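Local coordinates for uncharacterized protein, DUF633, LMOf2365_1472 (Listeria monocytogenes str. 4b F2365, PDB 3GNL) that is of unknown function but probably methylates N1 of an adenine in tRNA, using a Rossmann-like methyltransferase domain, at residues A16-K21 with I143-I148; A116-L121 with N139-T144; Q131-S136 with V155-V160; V168-Q173 with F177-L182. One frame throughout, in Å; residues are numbered along the deposited sequence.

Interaction 1: residues A16-K21 with I143-I148; sequences ASYITK and ITSEAI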
loop_
_atom_site.group_PDB
_atom_site.type_symbol
_atom_site.label_atom_id
_atom_site.label_comp_id
_atom_site.label_asym_id
_atom_site.label_seq_id
_atom_site.Cartn_x
_atom_site.Cartn_y
_atom_site.Cartn_z
ATOM N N ALA A 16 -9.737 -5.658 -0.762
ATOM C CA ALA A 16 -10.392 -6.858 -1.322
ATOM C C ALA A 16 -11.156 -6.541 -2.594
ATOM O O ALA A 16 -11.285 -7.420 -3.454
ATOM C CB ALA A 16 -11.309 -7.473 -0.296
ATOM N N SER A 17 -11.617 -5.293 -2.716
ATOM C CA SER A 17 -12.471 -4.934 -3.871
ATOM C C SER A 17 -11.688 -5.010 -5.187
ATOM O O SER A 17 -12.293 -5.003 -6.260
ATOM C CB SER A 17 -13.080 -3.534 -3.714
ATOM O OG SER A 17 -12.124 -2.546 -4.010
ATOM N N TYR A 18 -10.361 -5.048 -5.113
ATOM C CA TYR A 18 -9.493 -5.145 -6.275
ATOM C C TYR A 18 -9.163 -6.571 -6.658
ATOM O O TYR A 18 -8.437 -6.794 -7.610
ATOM C CB TYR A 18 -8.231 -4.317 -6.066
ATOM C CG TYR A 18 -8.543 -2.826 -5.978
ATOM C CD1 TYR A 18 -9.037 -2.127 -7.095
ATOM C CD2 TYR A 18 -8.324 -2.129 -4.795
ATOM C CE1 TYR A 18 -9.323 -0.751 -7.022
ATOM C CE2 TYR A 18 -8.591 -0.724 -4.701
ATOM C CZ TYR A 18 -9.072 -0.064 -5.827
ATOM O OH TYR A 18 -9.346 1.298 -5.755
ATOM N N ILE A 19 -9.736 -7.531 -5.927
ATOM C CA ILE A 19 -9.557 -8.966 -6.269
ATOM C C ILE A 19 -10.869 -9.343 -6.930
ATOM O O ILE A 19 -11.890 -9.286 -6.306
ATOM C CB ILE A 19 -9.376 -9.813 -4.987
ATOM C CG1 ILE A 19 -8.088 -9.389 -4.257
ATOM C CG2 ILE A 19 -9.334 -11.314 -5.325
ATOM C CD1 ILE A 19 -7.915 -9.961 -2.828
ATOM N N THR A 20 -10.844 -9.689 -8.225
ATOM C CA THR A 20 -12.093 -9.736 -8.986
ATOM C C THR A 20 -12.269 -10.947 -9.896
ATOM O O THR A 20 -13.377 -11.209 -10.360
ATOM C CB THR A 20 -12.231 -8.443 -9.900
ATOM O OG1 THR A 20 -11.096 -8.361 -10.762
ATOM C CG2 THR A 20 -12.335 -7.181 -9.046
ATOM N N LYS A 21 -11.193 -11.643 -10.180
ATOM C CA LYS A 21 -11.199 -12.579 -11.318
ATOM C C LYS A 21 -11.026 -14.034 -10.895
ATOM O O LYS A 21 -10.367 -14.823 -11.601
ATOM C CB LYS A 21 -10.107 -12.189 -12.297
ATOM C CG LYS A 21 -10.270 -10.786 -12.896
ATOM C CD LYS A 21 -8.909 -10.220 -13.298
ATOM C CE LYS A 21 -8.241 -11.075 -14.365
ATOM N NZ LYS A 21 -6.792 -10.794 -14.461
ATOM N N ILE A 143 0.806 1.698 -12.219
ATOM C CA ILE A 143 -0.307 1.867 -11.305
ATOM C C ILE A 143 -1.616 1.986 -12.101
ATOM O O ILE A 143 -1.788 2.873 -12.966
ATOM C CB ILE A 143 -0.068 3.119 -10.406
ATOM C CG1 ILE A 143 1.202 2.891 -9.594
ATOM C CG2 ILE A 143 -1.283 3.399 -9.467
ATOM C CD1 ILE A 143 1.804 4.245 -8.969
ATOM N N THR A 144 -2.541 1.042 -11.865
ATOM C CA THR A 144 -3.785 1.003 -12.602
ATOM C C THR A 144 -5.001 1.483 -11.865
ATOM O O THR A 144 -5.957 1.906 -12.479
ATOM C CB THR A 144 -4.060 -0.416 -13.090
ATOM O OG1 THR A 144 -4.048 -1.283 -11.963
ATOM C CG2 THR A 144 -2.923 -0.848 -14.022
ATOM N N SER A 145 -4.949 1.472 -10.529
ATOM C CA SER A 145 -6.032 1.986 -9.713
ATOM C C SER A 145 -5.396 2.465 -8.417
ATOM O O SER A 145 -4.356 1.963 -8.023
ATOM C CB SER A 145 -7.044 0.895 -9.333
ATOM O OG SER A 145 -7.846 0.472 -10.441
ATOM N N GLU A 146 -6.071 3.462 -7.816
ATOM C CA GLU A 146 -5.755 3.862 -6.419
ATOM C C GLU A 146 -7.001 4.314 -5.731
ATOM O O GLU A 146 -8.001 4.729 -6.350
ATOM C CB GLU A 146 -4.743 5.032 -6.395
ATOM C CG GLU A 146 -3.425 4.756 -7.123
ATOM C CD GLU A 146 -2.447 5.956 -7.069
ATOM O OE1 GLU A 146 -2.809 7.006 -7.681
ATOM O OE2 GLU A 146 -1.396 5.800 -6.427
ATOM N N ALA A 147 -6.928 4.249 -4.407
ATOM C CA ALA A 147 -7.999 4.734 -3.570
ATOM C C ALA A 147 -7.400 5.422 -2.359
ATOM O O ALA A 147 -6.298 5.091 -1.927
ATOM C CB ALA A 147 -8.940 3.620 -3.130
ATOM N N ILE A 148 -8.177 6.336 -1.809
ATOM C CA ILE A 148 -7.822 7.009 -0.549
ATOM C C ILE A 148 -9.071 7.007 0.289
ATOM O O ILE A 148 -10.160 7.301 -0.217
ATOM C CB ILE A 148 -7.154 8.433 -0.759
ATOM C CG1 ILE A 148 -6.501 8.925 0.526
ATOM C CG2 ILE A 148 -8.067 9.424 -1.446
ATOM C CD1 ILE A 148 -5.576 10.134 0.346
#

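Interaction 2: residues A116-L121 with N139-T144; sequences AGVTKL and NNWLIT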
loop_
_atom_site.group_PDB
_atom_site.type_symbol
_atom_site.label_atom_id
_atom_site.label_comp_id
_atom_site.label_asym_id
_atom_site.label_seq_id
_atom_site.Cartn_x
_atom_site.Cartn_y
_atom_site.Cartn_z
ATOM N N ALA A 116 7.700 -13.589 -10.287
ATOM C CA ALA A 116 7.549 -14.363 -11.532
ATOM C C ALA A 116 6.098 -14.830 -11.730
ATOM O O ALA A 116 5.525 -15.499 -10.867
ATOM C CB ALA A 116 8.505 -15.554 -11.525
ATOM N N GLY A 117 5.502 -14.436 -12.842
ATOM C CA GLY A 117 4.150 -14.815 -13.156
ATOM C C GLY A 117 3.014 -14.054 -12.492
ATOM O O GLY A 117 1.868 -14.163 -12.923
ATOM N N VAL A 118 3.344 -13.239 -11.472
ATOM C CA VAL A 118 2.336 -12.405 -10.787
ATOM C C VAL A 118 1.873 -11.254 -11.691
ATOM O O VAL A 118 2.721 -10.581 -12.316
ATOM C CB VAL A 118 2.892 -11.857 -9.445
ATOM C CG1 VAL A 118 1.879 -10.930 -8.792
ATOM C CG2 VAL A 118 3.234 -13.009 -8.506
ATOM N N THR A 119 0.566 -11.023 -11.768
ATOM C CA THR A 119 0.018 -9.997 -12.675
ATOM C C THR A 119 -0.683 -8.805 -11.970
ATOM O O THR A 119 -1.196 -7.866 -12.617
ATOM C CB THR A 119 -0.951 -10.612 -13.709
ATOM O OG1 THR A 119 -1.941 -11.408 -13.038
ATOM C CG2 THR A 119 -0.196 -11.508 -14.716
ATOM N N LYS A 120 -0.755 -8.867 -10.641
ATOM C CA LYS A 120 -1.429 -7.799 -9.904
ATOM C C LYS A 120 -0.835 -7.690 -8.521
ATOM O O LYS A 120 -0.619 -8.703 -7.841
ATOM C CB LYS A 120 -2.933 -8.014 -9.862
ATOM C CG LYS A 120 -3.752 -6.898 -9.160
ATOM C CD LYS A 120 -5.236 -6.829 -9.535
ATOM C CE LYS A 120 -5.939 -8.170 -9.298
ATOM N NZ LYS A 120 -7.325 -7.951 -9.726
ATOM N N LEU A 121 -0.517 -6.458 -8.095
ATOM C CA LEU A 121 -0.146 -6.201 -6.692
ATOM C C LEU A 121 -1.178 -5.235 -6.166
ATOM O O LEU A 121 -1.553 -4.269 -6.836
ATOM C CB LEU A 121 1.249 -5.549 -6.532
ATOM C CG LEU A 121 2.449 -6.238 -7.159
ATOM C CD1 LEU A 121 3.740 -5.365 -7.133
ATOM C CD2 LEU A 121 2.683 -7.557 -6.440
ATOM N N ASN A 139 10.870 -0.459 -11.404
ATOM C CA ASN A 139 10.673 -1.839 -11.854
ATOM C C ASN A 139 9.640 -2.008 -12.970
ATOM O O ASN A 139 9.267 -3.130 -13.309
ATOM C CB ASN A 139 10.353 -2.695 -10.639
ATOM C CG ASN A 139 11.523 -2.786 -9.699
ATOM O OD1 ASN A 139 12.378 -3.648 -9.867
ATOM N ND2 ASN A 139 11.594 -1.883 -8.691
ATOM N N ASN A 140 9.181 -0.906 -13.561
ATOM C CA ASN A 140 8.173 -0.949 -14.620
ATOM C C ASN A 140 6.912 -1.738 -14.283
ATOM O O ASN A 140 6.467 -2.598 -15.049
ATOM C CB ASN A 140 8.762 -1.408 -15.979
ATOM C CG ASN A 140 9.704 -0.361 -16.597
ATOM O OD1 ASN A 140 9.677 0.807 -16.238
ATOM N ND2 ASN A 140 10.531 -0.788 -17.536
ATOM N N TRP A 141 6.324 -1.402 -13.135
ATOM C CA TRP A 141 4.948 -1.760 -12.840
ATOM C C TRP A 141 4.043 -0.542 -12.973
ATOM O O TRP A 141 4.282 0.498 -12.303
ATOM C CB TRP A 141 4.799 -2.355 -11.433
ATOM C CG TRP A 141 5.403 -3.749 -11.288
ATOM C CD1 TRP A 141 6.695 -4.082 -11.372
ATOM C CD2 TRP A 141 4.684 -4.965 -11.004
ATOM N NE1 TRP A 141 6.861 -5.455 -11.196
ATOM C CE2 TRP A 141 5.628 -6.005 -10.978
ATOM C CE3 TRP A 141 3.331 -5.270 -10.836
ATOM C CZ2 TRP A 141 5.262 -7.344 -10.721
ATOM C CZ3 TRP A 141 2.962 -6.617 -10.598
ATOM C CH2 TRP A 141 3.930 -7.620 -10.540
ATOM N N LEU A 142 3.023 -0.607 -13.807
ATOM C CA LEU A 142 2.064 0.459 -13.917
ATOM C C LEU A 142 1.112 0.502 -12.719
ATOM O O LEU A 142 0.637 -0.535 -12.250
ATOM C CB LEU A 142 1.270 0.302 -15.218
ATOM C CG LEU A 142 0.503 1.406 -15.895
ATOM C CD1 LEU A 142 1.390 2.664 -16.189
ATOM C CD2 LEU A 142 -0.017 0.842 -17.212
ATOM N N ILE A 143 0.806 1.698 -12.219
ATOM C CA ILE A 143 -0.307 1.867 -11.305
ATOM C C ILE A 143 -1.616 1.986 -12.101
ATOM O O ILE A 143 -1.788 2.873 -12.966
ATOM C CB ILE A 143 -0.068 3.119 -10.406
ATOM C CG1 ILE A 143 1.202 2.891 -9.594
ATOM C CG2 ILE A 143 -1.283 3.399 -9.467
ATOM C CD1 ILE A 143 1.804 4.245 -8.969
ATOM N N THR A 144 -2.541 1.042 -11.865
ATOM C CA THR A 144 -3.785 1.003 -12.602
ATOM C C THR A 144 -5.001 1.483 -11.865
ATOM O O THR A 144 -5.957 1.906 -12.479
ATOM C CB THR A 144 -4.060 -0.416 -13.090
ATOM O OG1 THR A 144 -4.048 -1.283 -11.963
ATOM C CG2 THR A 144 -2.923 -0.848 -14.022
#

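Interaction 3: residues Q131-S136 with V155-V160; sequences QLREWS and VYEIMV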
loop_
_atom_site.group_PDB
_atom_site.type_symbol
_atom_site.label_atom_id
_atom_site.label_comp_id
_atom_site.label_asym_id
_atom_site.label_seq_id
_atom_site.Cartn_x
_atom_site.Cartn_y
_atom_site.Cartn_z
ATOM N N GLN A 131 7.313 5.735 -1.684
ATOM C CA GLN A 131 8.388 4.753 -1.842
ATOM C C GLN A 131 7.945 3.663 -2.813
ATOM O O GLN A 131 8.746 3.171 -3.608
ATOM C CB GLN A 131 8.732 4.073 -0.533
ATOM C CG GLN A 131 9.438 4.933 0.481
ATOM C CD GLN A 131 10.922 4.826 0.328
ATOM O OE1 GLN A 131 11.415 4.257 -0.651
ATOM N NE2 GLN A 131 11.661 5.391 1.288
ATOM N N LEU A 132 6.682 3.292 -2.743
ATOM C CA LEU A 132 6.174 2.244 -3.622
ATOM C C LEU A 132 5.897 2.767 -5.030
ATOM O O LEU A 132 5.986 2.029 -6.028
ATOM C CB LEU A 132 4.926 1.625 -2.990
ATOM C CG LEU A 132 5.221 0.889 -1.689
ATOM C CD1 LEU A 132 3.932 0.439 -1.081
ATOM C CD2 LEU A 132 6.187 -0.302 -1.896
ATOM N N ARG A 133 5.580 4.054 -5.170
ATOM C CA ARG A 133 5.417 4.629 -6.497
ATOM C C ARG A 133 6.765 4.761 -7.172
ATOM O O ARG A 133 6.844 4.547 -8.386
ATOM C CB ARG A 133 4.592 5.952 -6.454
ATOM C CG ARG A 133 3.276 5.727 -5.725
ATOM C CD ARG A 133 2.290 6.801 -6.069
ATOM N NE ARG A 133 1.105 6.742 -5.236
ATOM C CZ ARG A 133 0.961 7.350 -4.062
ATOM N NH1 ARG A 133 1.926 8.148 -3.573
ATOM N NH2 ARG A 133 -0.169 7.192 -3.373
ATOM N N GLU A 134 7.830 5.024 -6.395
ATOM C CA GLU A 134 9.188 5.017 -6.937
ATOM C C GLU A 134 9.553 3.624 -7.365
ATOM O O GLU A 134 10.098 3.469 -8.466
ATOM C CB GLU A 134 10.221 5.558 -5.944
ATOM C CG GLU A 134 11.538 5.808 -6.624
ATOM C CD GLU A 134 12.424 6.693 -5.816
ATOM O OE1 GLU A 134 12.609 6.422 -4.602
ATOM O OE2 GLU A 134 12.913 7.679 -6.416
ATOM N N TRP A 135 9.254 2.632 -6.523
ATOM C CA TRP A 135 9.512 1.245 -6.880
ATOM C C TRP A 135 8.807 0.922 -8.187
ATOM O O TRP A 135 9.373 0.233 -9.047
ATOM C CB TRP A 135 9.027 0.344 -5.742
ATOM C CG TRP A 135 9.246 -1.147 -6.052
ATOM C CD1 TRP A 135 10.338 -1.886 -5.759
ATOM C CD2 TRP A 135 8.320 -2.002 -6.713
ATOM N NE1 TRP A 135 10.160 -3.178 -6.219
ATOM C CE2 TRP A 135 8.945 -3.266 -6.841
ATOM C CE3 TRP A 135 7.048 -1.808 -7.263
ATOM C CZ2 TRP A 135 8.300 -4.368 -7.464
ATOM C CZ3 TRP A 135 6.407 -2.896 -7.876
ATOM C CH2 TRP A 135 7.050 -4.161 -7.960
ATOM N N SER A 136 7.572 1.367 -8.351
ATOM C CA SER A 136 6.806 1.082 -9.564
ATOM C C SER A 136 7.532 1.608 -10.804
ATOM O O SER A 136 7.633 0.911 -11.818
ATOM C CB SER A 136 5.392 1.662 -9.390
ATOM O OG SER A 136 4.925 2.394 -10.499
ATOM N N VAL A 155 -6.041 8.394 7.578
ATOM C CA VAL A 155 -6.183 8.333 6.099
ATOM C C VAL A 155 -5.308 7.198 5.548
ATOM O O VAL A 155 -4.130 7.129 5.868
ATOM C CB VAL A 155 -5.862 9.696 5.420
ATOM C CG1 VAL A 155 -6.018 9.613 3.889
ATOM C CG2 VAL A 155 -6.828 10.727 5.903
ATOM N N TYR A 156 -5.871 6.342 4.681
ATOM C CA TYR A 156 -5.141 5.226 4.113
ATOM C C TYR A 156 -5.189 5.320 2.601
ATOM O O TYR A 156 -6.243 5.560 2.005
ATOM C CB TYR A 156 -5.809 3.897 4.481
ATOM C CG TYR A 156 -5.839 3.621 5.947
ATOM C CD1 TYR A 156 -4.692 3.172 6.590
ATOM C CD2 TYR A 156 -6.999 3.843 6.687
ATOM C CE1 TYR A 156 -4.681 2.943 7.985
ATOM C CE2 TYR A 156 -7.018 3.614 8.099
ATOM C CZ TYR A 156 -5.849 3.157 8.711
ATOM O OH TYR A 156 -5.818 2.918 10.094
ATOM N N GLU A 157 -4.065 5.028 1.982
ATOM C CA GLU A 157 -3.956 4.945 0.521
ATOM C C GLU A 157 -3.766 3.496 0.100
ATOM O O GLU A 157 -3.077 2.718 0.792
ATOM C CB GLU A 157 -2.765 5.770 0.023
ATOM C CG GLU A 157 -2.902 7.304 0.194
ATOM C CD GLU A 157 -1.539 7.961 0.275
ATOM O OE1 GLU A 157 -0.754 7.680 1.236
ATOM O OE2 GLU A 157 -1.255 8.761 -0.606
ATOM N N ILE A 158 -4.380 3.161 -1.038
ATOM C CA ILE A 158 -4.278 1.798 -1.641
ATOM C C ILE A 158 -3.856 2.009 -3.087
ATOM O O ILE A 158 -4.281 2.962 -3.743
ATOM C CB ILE A 158 -5.640 1.075 -1.588
ATOM C CG1 ILE A 158 -6.041 0.903 -0.105
ATOM C CG2 ILE A 158 -5.573 -0.306 -2.325
ATOM C CD1 ILE A 158 -7.469 0.570 0.068
HETATM N N MSE A 159 -2.969 1.158 -3.576
HETATM C CA MSE A 159 -2.576 1.250 -4.981
HETATM C C MSE A 159 -2.592 -0.152 -5.588
HETATM O O MSE A 159 -2.237 -1.131 -4.936
HETATM C CB MSE A 159 -1.191 1.888 -5.140
HETATM C CG MSE A 159 -0.031 1.114 -4.626
HETATM SE SE MSE A 159 1.631 2.170 -4.964
HETATM C CE MSE A 159 1.395 3.407 -3.482
ATOM N N VAL A 160 -2.973 -0.218 -6.857
ATOM C CA VAL A 160 -3.021 -1.510 -7.544
ATOM C C VAL A 160 -2.098 -1.400 -8.715
ATOM O O VAL A 160 -2.136 -0.373 -9.420
ATOM C CB VAL A 160 -4.430 -1.797 -8.013
ATOM C CG1 VAL A 160 -4.471 -3.181 -8.721
ATOM C CG2 VAL A 160 -5.423 -1.722 -6.824
HETATM O O HOH W 1 1.204 9.563 -1.162
HETATM O O HOH W 2 -2.086 5.019 -3.806
#

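Interaction 4: residues V168-Q173 with F177-L182; sequences VTWTKQ and FGPCLL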
loop_
_atom_site.group_PDB
_atom_site.type_symbol
_atom_site.label_atom_id
_atom_site.label_comp_id
_atom_site.label_asym_id
_atom_site.label_seq_id
_atom_site.Cartn_x
_atom_site.Cartn_y
_atom_site.Cartn_z
ATOM N N VAL A 168 7.763 2.591 -17.344
ATOM C CA VAL A 168 6.892 3.402 -16.504
ATOM C C VAL A 168 7.690 4.616 -16.076
ATOM O O VAL A 168 8.800 4.492 -15.543
ATOM C CB VAL A 168 6.396 2.575 -15.322
ATOM C CG1 VAL A 168 5.535 3.418 -14.379
ATOM C CG2 VAL A 168 5.541 1.388 -15.820
ATOM N N THR A 169 7.104 5.771 -16.363
ATOM C CA THR A 169 7.772 7.071 -16.049
ATOM C C THR A 169 6.766 8.027 -15.432
ATOM O O THR A 169 5.823 8.464 -16.104
ATOM C CB THR A 169 8.387 7.722 -17.336
ATOM O OG1 THR A 169 7.345 8.016 -18.276
ATOM C CG2 THR A 169 9.444 6.813 -17.968
ATOM N N TRP A 170 6.957 8.352 -14.146
ATOM C CA TRP A 170 5.997 9.222 -13.474
ATOM C C TRP A 170 6.509 10.652 -13.422
ATOM O O TRP A 170 7.656 10.888 -13.678
ATOM C CB TRP A 170 5.845 8.738 -12.012
ATOM C CG TRP A 170 5.237 7.346 -11.865
ATOM C CD1 TRP A 170 5.778 6.312 -11.177
ATOM C CD2 TRP A 170 4.026 6.862 -12.491
ATOM N NE1 TRP A 170 4.951 5.199 -11.286
ATOM C CE2 TRP A 170 3.888 5.495 -12.089
ATOM C CE3 TRP A 170 3.044 7.425 -13.329
ATOM C CZ2 TRP A 170 2.802 4.688 -12.508
ATOM C CZ3 TRP A 170 1.940 6.602 -13.736
ATOM C CH2 TRP A 170 1.855 5.246 -13.309
ATOM N N THR A 171 5.624 11.591 -13.111
ATOM C CA THR A 171 6.116 12.905 -12.689
ATOM C C THR A 171 6.347 12.852 -11.164
ATOM O O THR A 171 5.841 11.966 -10.466
ATOM C CB THR A 171 5.128 13.984 -12.951
ATOM O OG1 THR A 171 3.924 13.740 -12.186
ATOM C CG2 THR A 171 4.765 14.079 -14.412
ATOM N N LYS A 172 7.016 13.851 -10.618
ATOM C CA LYS A 172 7.244 13.851 -9.177
ATOM C C LYS A 172 5.905 13.998 -8.434
ATOM O O LYS A 172 5.751 13.435 -7.349
ATOM C CB LYS A 172 8.261 14.942 -8.773
ATOM C CG LYS A 172 7.890 16.332 -9.104
ATOM C CD LYS A 172 9.065 17.343 -8.799
ATOM C CE LYS A 172 8.613 18.791 -9.223
ATOM N NZ LYS A 172 9.332 19.953 -8.540
ATOM N N GLN A 173 4.956 14.717 -9.024
ATOM C CA GLN A 173 3.626 14.838 -8.421
ATOM C C GLN A 173 2.936 13.479 -8.394
ATOM O O GLN A 173 2.320 13.091 -7.393
ATOM C CB GLN A 173 2.745 15.840 -9.166
ATOM C CG GLN A 173 3.229 17.303 -9.086
ATOM C CD GLN A 173 4.252 17.690 -10.154
ATOM O OE1 GLN A 173 4.891 16.857 -10.821
ATOM N NE2 GLN A 173 4.424 19.007 -10.315
ATOM N N PHE A 177 1.798 11.951 -4.816
ATOM C CA PHE A 177 0.361 12.020 -4.600
ATOM C C PHE A 177 -0.452 10.827 -5.110
ATOM O O PHE A 177 -1.578 10.564 -4.629
ATOM C CB PHE A 177 -0.226 13.289 -5.185
ATOM C CG PHE A 177 0.344 14.542 -4.576
ATOM C CD1 PHE A 177 -0.016 14.891 -3.278
ATOM C CD2 PHE A 177 1.224 15.351 -5.300
ATOM C CE1 PHE A 177 0.496 16.059 -2.683
ATOM C CE2 PHE A 177 1.745 16.513 -4.738
ATOM C CZ PHE A 177 1.392 16.874 -3.420
ATOM N N GLY A 178 0.100 10.187 -6.134
ATOM C CA GLY A 178 -0.599 9.074 -6.788
ATOM C C GLY A 178 -1.162 9.541 -8.108
ATOM O O GLY A 178 -1.978 10.467 -8.172
ATOM N N PRO A 179 -0.822 8.837 -9.205
ATOM C CA PRO A 179 -1.352 9.279 -10.494
ATOM C C PRO A 179 -2.872 9.207 -10.640
ATOM O O PRO A 179 -3.450 10.049 -11.300
ATOM C CB PRO A 179 -0.644 8.351 -11.508
ATOM C CG PRO A 179 -0.401 7.090 -10.691
ATOM C CD PRO A 179 -0.002 7.623 -9.290
ATOM N N CYS A 180 -3.508 8.210 -10.030
ATOM C CA CYS A 180 -4.955 8.104 -10.074
ATOM C C CYS A 180 -5.583 9.047 -9.077
ATOM O O CYS A 180 -6.591 9.689 -9.374
ATOM C CB CYS A 180 -5.398 6.651 -9.793
ATOM S SG CYS A 180 -4.587 5.363 -10.872
ATOM N N LEU A 181 -4.981 9.142 -7.888
ATOM C CA LEU A 181 -5.538 9.985 -6.851
ATOM C C LEU A 181 -5.517 11.452 -7.254
ATOM O O LEU A 181 -6.443 12.220 -6.946
ATOM C CB LEU A 181 -4.767 9.820 -5.529
ATOM C CG LEU A 181 -4.821 8.402 -4.910
ATOM C CD1 LEU A 181 -3.997 8.397 -3.621
ATOM C CD2 LEU A 181 -6.224 7.916 -4.630
ATOM N N LEU A 182 -4.469 11.840 -7.959
ATOM C CA LEU A 182 -4.448 13.270 -8.298
ATOM C C LEU A 182 -5.388 13.653 -9.454
ATOM O O LEU A 182 -5.752 14.809 -9.563
ATOM C CB LEU A 182 -3.022 13.791 -8.471
ATOM C CG LEU A 182 -2.242 13.374 -9.694
ATOM C CD1 LEU A 182 -2.580 14.302 -10.891
ATOM C CD2 LEU A 182 -0.767 13.475 -9.346
#

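Interaction 1: residues A16-K21 with I143-I148
Y18, S145 and A147 carry this contact, in which one tyrosine ring spans from the loop after helix 10-16 to the edge strand 141-151. The ring touches S145 with its CE1 corner, 3.6 Å from S145 CB, and meets it obliquely. Farther out, Y18 OH lies 3.5 Å from the methyl CB of A147, so ring and hydroxyl together rest on two residues of alternate positions, both of whose CB atoms point toward the loop. Between them the side chain of E146 points the other way, where its OE1 receives the backbone N-H groups of C180 and L181; the carbonyl O of E146 lies 3.7 Å from Y18 OH. A type I turn from A16 to I19, closed by I19 N to A16 O at 2.9 Å, presents the tyrosine. Its CG stands anti to the carbonyl carbon (chi1 -65°), which turns the ring toward strand 141-151, while S17 OG sits above the centre of one ring face. On the way the ring packs against I122, I158 and V160 of strands 120-125 and 154-163. A classic beta bulge, T144 and S145 both facing V160, interrupts the strand where the ring arrives. No hydrogen bond joins the two segments, so the chemistry is van der Waals contact of an aromatic side chain laid across three strands, with its polar end beside a methyl group.

Interaction 2: residues A116-L121 with N139-T144
In the Rossmann-like sheet of this protein, with the strand order 3-2-1-4-5-7-6 of class I methyltransferases, the antiparallel strand 154-163 lies between strands 120-125 and 141-151, and W141 at the start of the outermost one reaches across it from one face to V118 and L121. L121 gives the main contact: its CG lies 3.5 Å from W141 CZ3, and its methyl CD1 sits over one face of the W141 six-membered ring, 3.8 Å from the centroid and 16° off the normal, a CH-pi contact. The two side chains cross at about a right angle. W141 CG is anti to the carbonyl carbon (chi1 -71°), an orientation that extends the benzene end of the indole toward the start of strand 120-125. At that end W141 CH2 lies 3.7 Å from the carbonyl O of V118 and 4.3 Å from V118 CG1, while the backbone N of K120 is near the ring plane at the edge, 4.3 Å from W141 CZ3. W141 follows directly on N140, whose positive phi ends helix 129-139 in a Schellman motif, so the chain turns from helix to strand just before the indole. W135 of that helix meets the indole with ring planes at about 40° and also touches L121. L161 and P163 of the intervening strand 154-163 pack on W141, and I94 of strand 93-99 backs both V118 and L121.

Interaction 3: residues Q131-S136 with V155-V160
R133 leaves helix 129-139 with CG anti to the carbonyl carbon and an extended chain from CG to NE, which carries its guanidinium toward strand 154-163; M159, a selenomethionine, places CG between the backbone N and the carbonyl carbon (chi1 67°) and bends at its last torsion, turning its methyl back to the arginine. M159 CE lies 3.7 Å from R133 CG and over one face of the guanidinium, 3.8 Å from R133 NE. The selenium lies 3.9 Å from L132 CB, so the M159 side chain touches two successive helical residues. E157, two positions earlier on the same side of the strand, approaches the guanidinium at its edge. R133 NH2 and E157 OE2 form a salt bridge with a weak hydrogen bond of 3.4 Å, fairly straight at 162°, although the carboxylate and guanidinium planes are steeply inclined to each other. Two waters add bridges: one accepts from R133 NH1 and donates to E157 OE2 at 2.6 Å, and the other accepts from R133 NH2 and donates to the carbonyl O of I158. R133 NE pairs more directly with E146 OE2 of strand 141-151, and NH1 also reaches the carbonyl O of I175. The short segments of helix and strand run nearly parallel, 12° apart, because strand 154-163 is the reversed, antiparallel member of the 3-2-1-4-5-7-6 sheet. The chemistry implies a largely buried arginine whose charge is probably shared between two glutamates, its flat group edged by polar partners and faced by a methyl.

Interaction 4: residues V168-Q173 with F177-L182
The backbones meet through an ordinary helical bond at the end of helix 172-177, F177 N to Q173 O, 2.9 Å long with an N-H...O angle of 150°. The same carbonyl O of Q173 lies at the edge of the F177 ring, near its plane and 3.3 Å from F177 CD2, and L182 brings its CD2 to 3.7 Å from Q173 O on the approach from the next helix. L182 also meets the aliphatic part of the glutamine, CD2 to Q173 CB being 4.2 Å. The glutamine chain bends at its second torsion (chi2 86°), leading its amide away to D233 of helix 215-235. The chain here forms two short helices, 172-177 and 179-184, joined by a sharp turn: T171 is the N-cap of the first, and G178 ends it with a positive phi. P179, next in line, sets CG over the face of the W170 six-membered ring, toward its rim. P179 CG is 4.1 Å from the centroid of that ring and 23° off the normal, a CH-pi contact, with P179 CB 3.8 Å from W170 CZ3. V168 CG1 lies over the opposite face of the indole, offset, so both faces have an aliphatic neighbour. W170 NE1 is hydrogen-bonded to S136 OG of helix 129-139, and the ring also touches L142 and I143, while F177 meets W193 edge-to-face near V231 and V234 of the C-terminal helix.

Along the chain, interactions 1 and 2 end on the same stretch, interactions 1 and 3 cross, as do 2 and 3, and interaction 4 comes after the others. The first three all reach one mixed sheet, their centres about 12 Å apart: interactions 1 and 2 share I143 and T144 on strand 141-151, and interaction 3 uses the neighbouring strand 154-163. Interaction 4, about 10 Å from interaction 3 and 16 Å from interactions 1 and 2 between centres, packs against helix 129-139 and strand 141-151 through W170 and P179. K120 NZ to Y18 O ties interaction 2 to interaction 1. Y18 joins the sheet to the loop after helix 10-16, and E146 joins it to helix 179-184.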